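Long-range contacts in NADP-dependent alcohol dehydrogenase (Entamoeba histolytica, PDB 2OUI), which catalyses the NADP-dependent interconversion of alcohols with aldehydes or ketones, as a zinc-containing tetramer of the medium-chain dehydrogenase family: residues R30-A35 with V62-K67; N163-D168 with V236-I241. The protein carries 1 engineered substitution. All blocks are in the same frame, centred on the assembly; numbering follows the deposited sequence.

Interaction 1 of 2, residues R30-A35 with V62-K67; sequences RPLALA and VGQIVK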
loop_
_atom_site.group_PDB
_atom_site.type_symbol
_atom_site.label_atom_id
_atom_site.label_comp_id
_atom_site.label_asym_id
_atom_site.label_seq_id
_atom_site.Cartn_x
_atom_site.Cartn_y
_atom_site.Cartn_z
ATOM N N ARG A 30 -8.654 33.542 18.519
ATOM C CA ARG A 30 -8.509 34.842 17.841
ATOM C C ARG A 30 -7.320 34.775 16.884
ATOM O O ARG A 30 -6.304 34.132 17.200
ATOM C CB ARG A 30 -8.346 35.976 18.872
ATOM C CG ARG A 30 -7.041 35.964 19.645
ATOM C CD ARG A 30 -7.049 37.132 20.690
ATOM N NE ARG A 30 -5.813 37.229 21.464
ATOM C CZ ARG A 30 -5.613 38.097 22.453
ATOM N NH1 ARG A 30 -6.578 38.936 22.806
ATOM N NH2 ARG A 30 -4.442 38.131 23.094
ATOM N N PRO A 31 -7.446 35.375 15.672
ATOM C CA PRO A 31 -6.336 35.255 14.702
ATOM C C PRO A 31 -5.119 36.125 15.015
ATOM O O PRO A 31 -5.284 37.292 15.414
ATOM C CB PRO A 31 -6.965 35.759 13.394
ATOM C CG PRO A 31 -7.997 36.778 13.836
ATOM C CD PRO A 31 -8.584 36.143 15.114
ATOM N N LEU A 32 -3.924 35.560 14.805
ATOM C CA LEU A 32 -2.640 36.269 14.912
ATOM C C LEU A 32 -1.995 36.455 13.545
ATOM O O LEU A 32 -1.291 37.410 13.329
ATOM C CB LEU A 32 -1.661 35.489 15.783
ATOM C CG LEU A 32 -1.994 35.285 17.263
ATOM C CD1 LEU A 32 -0.905 34.425 17.865
ATOM C CD2 LEU A 32 -2.099 36.629 17.971
ATOM N N ALA A 33 -2.220 35.513 12.632
ATOM C CA ALA A 33 -1.772 35.695 11.255
ATOM C C ALA A 33 -2.767 34.965 10.361
ATOM O O ALA A 33 -3.266 33.895 10.723
ATOM C CB ALA A 33 -0.337 35.177 11.054
ATOM N N LEU A 34 -3.104 35.590 9.232
ATOM C CA LEU A 34 -4.129 35.053 8.326
ATOM C C LEU A 34 -3.630 35.122 6.905
ATOM O O LEU A 34 -2.844 36.008 6.586
ATOM C CB LEU A 34 -5.402 35.930 8.408
ATOM C CG LEU A 34 -6.163 35.880 9.747
ATOM C CD1 LEU A 34 -7.277 36.931 9.759
ATOM C CD2 LEU A 34 -6.733 34.473 10.042
ATOM N N ALA A 35 -4.110 34.224 6.049
ATOM C CA ALA A 35 -3.809 34.320 4.606
ATOM C C ALA A 35 -5.069 33.999 3.794
ATOM O O ALA A 35 -5.880 33.181 4.231
ATOM C CB ALA A 35 -2.685 33.363 4.230
ATOM N N VAL A 62 -2.942 31.228 12.011
ATOM C CA VAL A 62 -2.233 30.925 13.267
ATOM C C VAL A 62 -2.998 31.788 14.268
ATOM O O VAL A 62 -3.335 32.930 13.962
ATOM C CB VAL A 62 -0.760 31.357 13.200
ATOM C CG1 VAL A 62 -0.113 31.416 14.594
ATOM C CG2 VAL A 62 0.011 30.406 12.267
ATOM N N GLY A 63 -3.333 31.232 15.423
ATOM C CA GLY A 63 -4.222 31.958 16.313
ATOM C C GLY A 63 -3.873 31.752 17.759
ATOM O O GLY A 63 -2.900 31.076 18.086
ATOM N N GLN A 64 -4.657 32.380 18.617
ATOM C CA GLN A 64 -4.449 32.288 20.054
ATOM C C GLN A 64 -5.759 31.855 20.709
ATOM O O GLN A 64 -6.827 32.430 20.435
ATOM C CB GLN A 64 -3.981 33.661 20.578
ATOM C CG GLN A 64 -3.594 33.632 22.046
ATOM C CD GLN A 64 -2.941 34.927 22.497
ATOM O OE1 GLN A 64 -3.332 36.019 22.056
ATOM N NE2 GLN A 64 -1.974 34.819 23.415
ATOM N N ILE A 65 -5.703 30.840 21.569
ATOM C CA ILE A 65 -6.901 30.381 22.301
ATOM C C ILE A 65 -7.463 31.443 23.243
ATOM O O ILE A 65 -6.729 31.969 24.073
ATOM C CB ILE A 65 -6.594 29.122 23.150
ATOM C CG1 ILE A 65 -5.846 28.075 22.310
ATOM C CG2 ILE A 65 -7.882 28.546 23.785
ATOM C CD1 ILE A 65 -6.649 27.494 21.192
ATOM N N VAL A 66 -8.764 31.736 23.110
ATOM C CA VAL A 66 -9.451 32.680 24.014
ATOM C C VAL A 66 -10.463 31.975 24.920
ATOM O O VAL A 66 -10.868 32.523 25.934
ATOM C CB VAL A 66 -10.122 33.884 23.265
ATOM C CG1 VAL A 66 -9.069 34.696 22.553
ATOM C CG2 VAL A 66 -11.191 33.407 22.265
ATOM N N LYS A 67 -10.869 30.753 24.557
ATOM C CA LYS A 67 -11.791 29.978 25.399
ATOM C C LYS A 67 -11.657 28.521 25.074
ATOM O O LYS A 67 -11.500 28.180 23.913
ATOM C CB LYS A 67 -13.229 30.386 25.129
ATOM C CG LYS A 67 -14.258 29.826 26.147
ATOM C CD LYS A 67 -15.657 30.329 25.839
ATOM C CE LYS A 67 -16.678 29.853 26.884
ATOM N NZ LYS A 67 -16.213 30.100 28.291
#
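Arg30 and Gln64 lie opposite each other on neighbouring antiparallel strands, with side chains on one face of the sheet, running side by side in the same direction. Followed outward, the Arg30 chain starts with CB near Val66 CG1. CG lies between the backbone N and the carbonyl carbon (chi1 69°), which turns the chain along Gln64. Arg30 CG packs 3.6 Å from Gln64 O and also touches Val66 CG1. Arg30 CD rests 3.7 Å from Val66 CG1. Beyond it the extended chain brings the guanidinium to the amide of Gln64. Arg30 NE gives a hydrogen bond to Gln64 OE1 at 2.8 Å, and Arg30 NH2 gives a second to the same oxygen at 2.6 Å. OE1 lies at the guanidinium edge, close to its plane. The guanidinium and amide planes are 48° apart. Both donors reach OE1 from the same face of the amide, NH2 from above its plane and NE tilted from it.

The backbones of Arg30 and Gln64 form a hydrogen-bonded pair. Pro31 and Gly63 form the next, non-hydrogen-bonded pair, with Pro31 CA 4.2 Å from Gly63 CA. A classic beta bulge follows. Leu32 N and Ala33 N both donate to Val62 O, at 2.8 Å and 3.1 Å. Val62 N returns a bond to Ala33 O at 3.0 Å. Leu32 CD1 lies near the Gly63 carbonyl. This pairing belongs to the beta sheet of the GroES-like domain.

The C-terminal tail supplies further partners: Asp355 forms a salt bridge with Arg30 NH2, and the Glu356 carbonyl accepts from Gln64 NE2. The buried arginine charge therefore meets a neutral amide oxygen, a carboxylate and, through a cation-pi contact, Tyr353, which together probably offset the cost of burying it.

Interaction 2 of 2, residues N163-D168 with V236-I241; sequences NIKLGD and VDKVVI. With EDO (1,2-ethanediol), chain L.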
loop_
_atom_site.group_PDB
_atom_site.type_symbol
_atom_site.label_atom_id
_atom_site.label_comp_id
_atom_site.label_asym_id
_atom_site.label_seq_id
_atom_site.Cartn_x
_atom_site.Cartn_y
_atom_site.Cartn_z
ATOM N N ASN A 163 2.092 9.507 -5.605
ATOM C CA ASN A 163 2.786 8.249 -5.304
ATOM C C ASN A 163 4.250 8.321 -5.735
ATOM O O ASN A 163 4.810 7.397 -6.340
ATOM C CB ASN A 163 2.057 7.074 -5.989
ATOM C CG ASN A 163 2.562 5.739 -5.527
ATOM O OD1 ASN A 163 2.931 5.579 -4.363
ATOM N ND2 ASN A 163 2.593 4.770 -6.430
ATOM N N ILE A 164 4.861 9.453 -5.422
ATOM C CA ILE A 164 6.200 9.752 -5.912
ATOM C C ILE A 164 7.192 8.826 -5.207
ATOM O O ILE A 164 7.123 8.668 -3.978
ATOM C CB ILE A 164 6.552 11.245 -5.705
ATOM C CG1 ILE A 164 5.720 12.102 -6.680
ATOM C CG2 ILE A 164 8.015 11.452 -5.950
ATOM C CD1 ILE A 164 5.569 13.505 -6.254
ATOM N N LYS A 165 8.081 8.213 -5.992
ATOM C CA LYS A 165 9.133 7.293 -5.485
ATOM C C LYS A 165 10.523 7.866 -5.688
ATOM O O LYS A 165 10.720 8.780 -6.497
ATOM C CB LYS A 165 9.095 5.944 -6.199
ATOM C CG LYS A 165 7.754 5.176 -6.130
ATOM C CD LYS A 165 7.332 4.891 -4.705
ATOM C CE LYS A 165 6.030 4.095 -4.670
ATOM N NZ LYS A 165 5.543 4.003 -3.263
ATOM N N LEU A 166 11.503 7.291 -4.984
ATOM C CA LEU A 166 12.887 7.749 -5.056
ATOM C C LEU A 166 13.411 7.707 -6.472
ATOM O O LEU A 166 13.347 6.663 -7.141
ATOM C CB LEU A 166 13.791 6.903 -4.149
ATOM C CG LEU A 166 13.623 7.103 -2.634
ATOM C CD1 LEU A 166 14.231 5.910 -1.830
ATOM C CD2 LEU A 166 14.236 8.434 -2.184
ATOM N N GLY A 167 13.929 8.857 -6.918
ATOM C CA GLY A 167 14.468 9.026 -8.268
ATOM C C GLY A 167 13.455 9.234 -9.386
ATOM O O GLY A 167 13.854 9.380 -10.539
ATOM N N ASP A 168 12.162 9.301 -9.058
ATOM C CA ASP A 168 11.109 9.488 -10.075
ATOM C C ASP A 168 11.282 10.823 -10.799
ATOM O O ASP A 168 11.701 11.814 -10.190
ATOM C CB ASP A 168 9.711 9.502 -9.444
ATOM C CG ASP A 168 9.071 8.123 -9.385
ATOM O OD1 ASP A 168 9.591 7.165 -10.004
ATOM O OD2 ASP A 168 8.018 8.015 -8.736
ATOM N N VAL A 236 6.824 11.268 -18.305
ATOM C CA VAL A 236 7.322 11.357 -16.935
ATOM C C VAL A 236 6.740 10.225 -16.103
ATOM O O VAL A 236 5.771 9.585 -16.523
ATOM C CB VAL A 236 6.952 12.729 -16.298
ATOM C CG1 VAL A 236 7.554 13.867 -17.093
ATOM C CG2 VAL A 236 5.416 12.900 -16.189
ATOM N N ASP A 237 7.314 9.974 -14.920
ATOM C CA ASP A 237 6.863 8.867 -14.060
ATOM C C ASP A 237 5.562 9.170 -13.337
ATOM O O ASP A 237 4.688 8.299 -13.253
ATOM C CB ASP A 237 7.943 8.519 -13.026
ATOM C CG ASP A 237 9.218 8.019 -13.671
ATOM O OD1 ASP A 237 9.144 7.104 -14.516
ATOM O OD2 ASP A 237 10.303 8.551 -13.374
ATOM N N LYS A 238 5.466 10.380 -12.770
ATOM C CA LYS A 238 4.327 10.786 -11.929
ATOM C C LYS A 238 3.995 12.257 -12.237
ATOM O O LYS A 238 4.868 13.024 -12.647
ATOM C CB LYS A 238 4.694 10.672 -10.447
ATOM C CG LYS A 238 5.228 9.276 -9.994
ATOM C CD LYS A 238 4.175 8.146 -10.057
ATOM C CE LYS A 238 4.850 6.763 -10.136
ATOM N NZ LYS A 238 5.767 6.518 -9.001
ATOM N N VAL A 239 2.743 12.641 -12.014
ATOM C CA VAL A 239 2.289 14.007 -12.295
ATOM C C VAL A 239 1.447 14.517 -11.113
ATOM O O VAL A 239 0.576 13.798 -10.606
ATOM C CB VAL A 239 1.440 14.086 -13.606
ATOM C CG1 VAL A 239 0.871 15.498 -13.793
ATOM C CG2 VAL A 239 2.255 13.681 -14.829
ATOM N N VAL A 240 1.728 15.752 -10.672
ATOM C CA VAL A 240 0.884 16.449 -9.686
ATOM C C VAL A 240 0.180 17.583 -10.425
ATOM O O VAL A 240 0.793 18.301 -11.225
ATOM C CB VAL A 240 1.721 17.065 -8.523
ATOM C CG1 VAL A 240 0.795 17.778 -7.544
ATOM C CG2 VAL A 240 2.563 15.998 -7.798
ATOM N N ILE A 241 -1.127 17.710 -10.205
ATOM C CA ILE A 241 -1.884 18.809 -10.785
ATOM C C ILE A 241 -2.249 19.724 -9.632
ATOM O O ILE A 241 -2.914 19.306 -8.678
ATOM C CB ILE A 241 -3.171 18.354 -11.503
ATOM C CG1 ILE A 241 -2.841 17.428 -12.678
ATOM C CG2 ILE A 241 -3.918 19.576 -11.993
ATOM C CD1 ILE A 241 -4.067 16.848 -13.363
HETATM C C1 EDO L . 4.684 7.662 -1.128
HETATM O O1 EDO L . 5.323 7.514 -2.397
HETATM C C2 EDO L . 3.816 8.918 -1.145
HETATM O O2 EDO L . 2.485 8.564 -1.554
HETATM O O HOH W 1 8.089 4.918 -10.156
#
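Lys238 is bent twice, at chi2 (-67°) and at chi4 (57°), and this curls its ammonium round to Asp168 and Asn163. Lys238 NZ forms a salt bridge with Asp168 OD2 at 2.7 Å. It also gives a hydrogen bond to the backbone oxygen of Asn163, Lys238 NZ to Asn163 O being 3.0 Å. It approaches that carbonyl from above its plane. A water accepts from Lys238 NZ and donates to Asp168 OD1, so it links the same two side chains a second time.

Asp168 OD2 has two donors. Lys238 NZ meets it on the syn side, 23° out of the carboxylate plane. Lys165 N reaches Asp168 OD2 from the opposite face, at 2.8 Å. That second bond ties the carboxylate back to its own loop, across a type II turn from Lys165 to Asp168 closed by the hydrogen bond from Asp168 N to Lys165 O.

The loop joins helix 148-161 to strand 170-173 of the parallel, Rossmann-type sheet. Asn163 follows the helix with positive phi, in a Schellman motif, and strand 236-241 lies beside strand 170-173 in the sheet. Next to the polar cluster, Ile164 CD1 packs on Val240 CG2 at 4.2 Å, the two side chains crossing at about a right angle. Ile164 CG1 lies against Lys238 CB.

Asp237 brings a like charge close, with Asp168 OD1 to Asp237 OD2 at 3.7 Å. Asp237 OD1 forms a salt bridge with Lys257, and Asp237 OD2 accepts from Thr169 N. Asp168 OD1 forms a salt bridge with Lys304 of a second subunit, which probably eases the repulsion between the carboxylates. Asn163 ND2 is hydrogen-bonded to Asp261. The O1 hydroxyl of a 1,2-ethanediol, probably picked up during crystallisation, donates to Ile164 O at 2.7 Å.

In the fold
Both contacts are largely buried, but they lie on opposite sides of the chain's centre, about 36 Å apart between centres. Interaction 1 joins strands 27-34 and 61-68 within the GroES-like domain. Interaction 2 pins a helix-to-strand loop on strand 236-241 in the parallel Rossmann-type sheet. They share no element and do not touch. Interaction 1 relies mainly on backbone pairing, with one arginine-amide grip added. Interaction 2 has no backbone-to-backbone bonds between its segments and depends on a lysine among carbonyl, carboxylate and water. Its surroundings differ too: a second subunit reaches part of interaction 2, while the C-terminal tail of the same chain adjoins interaction 1.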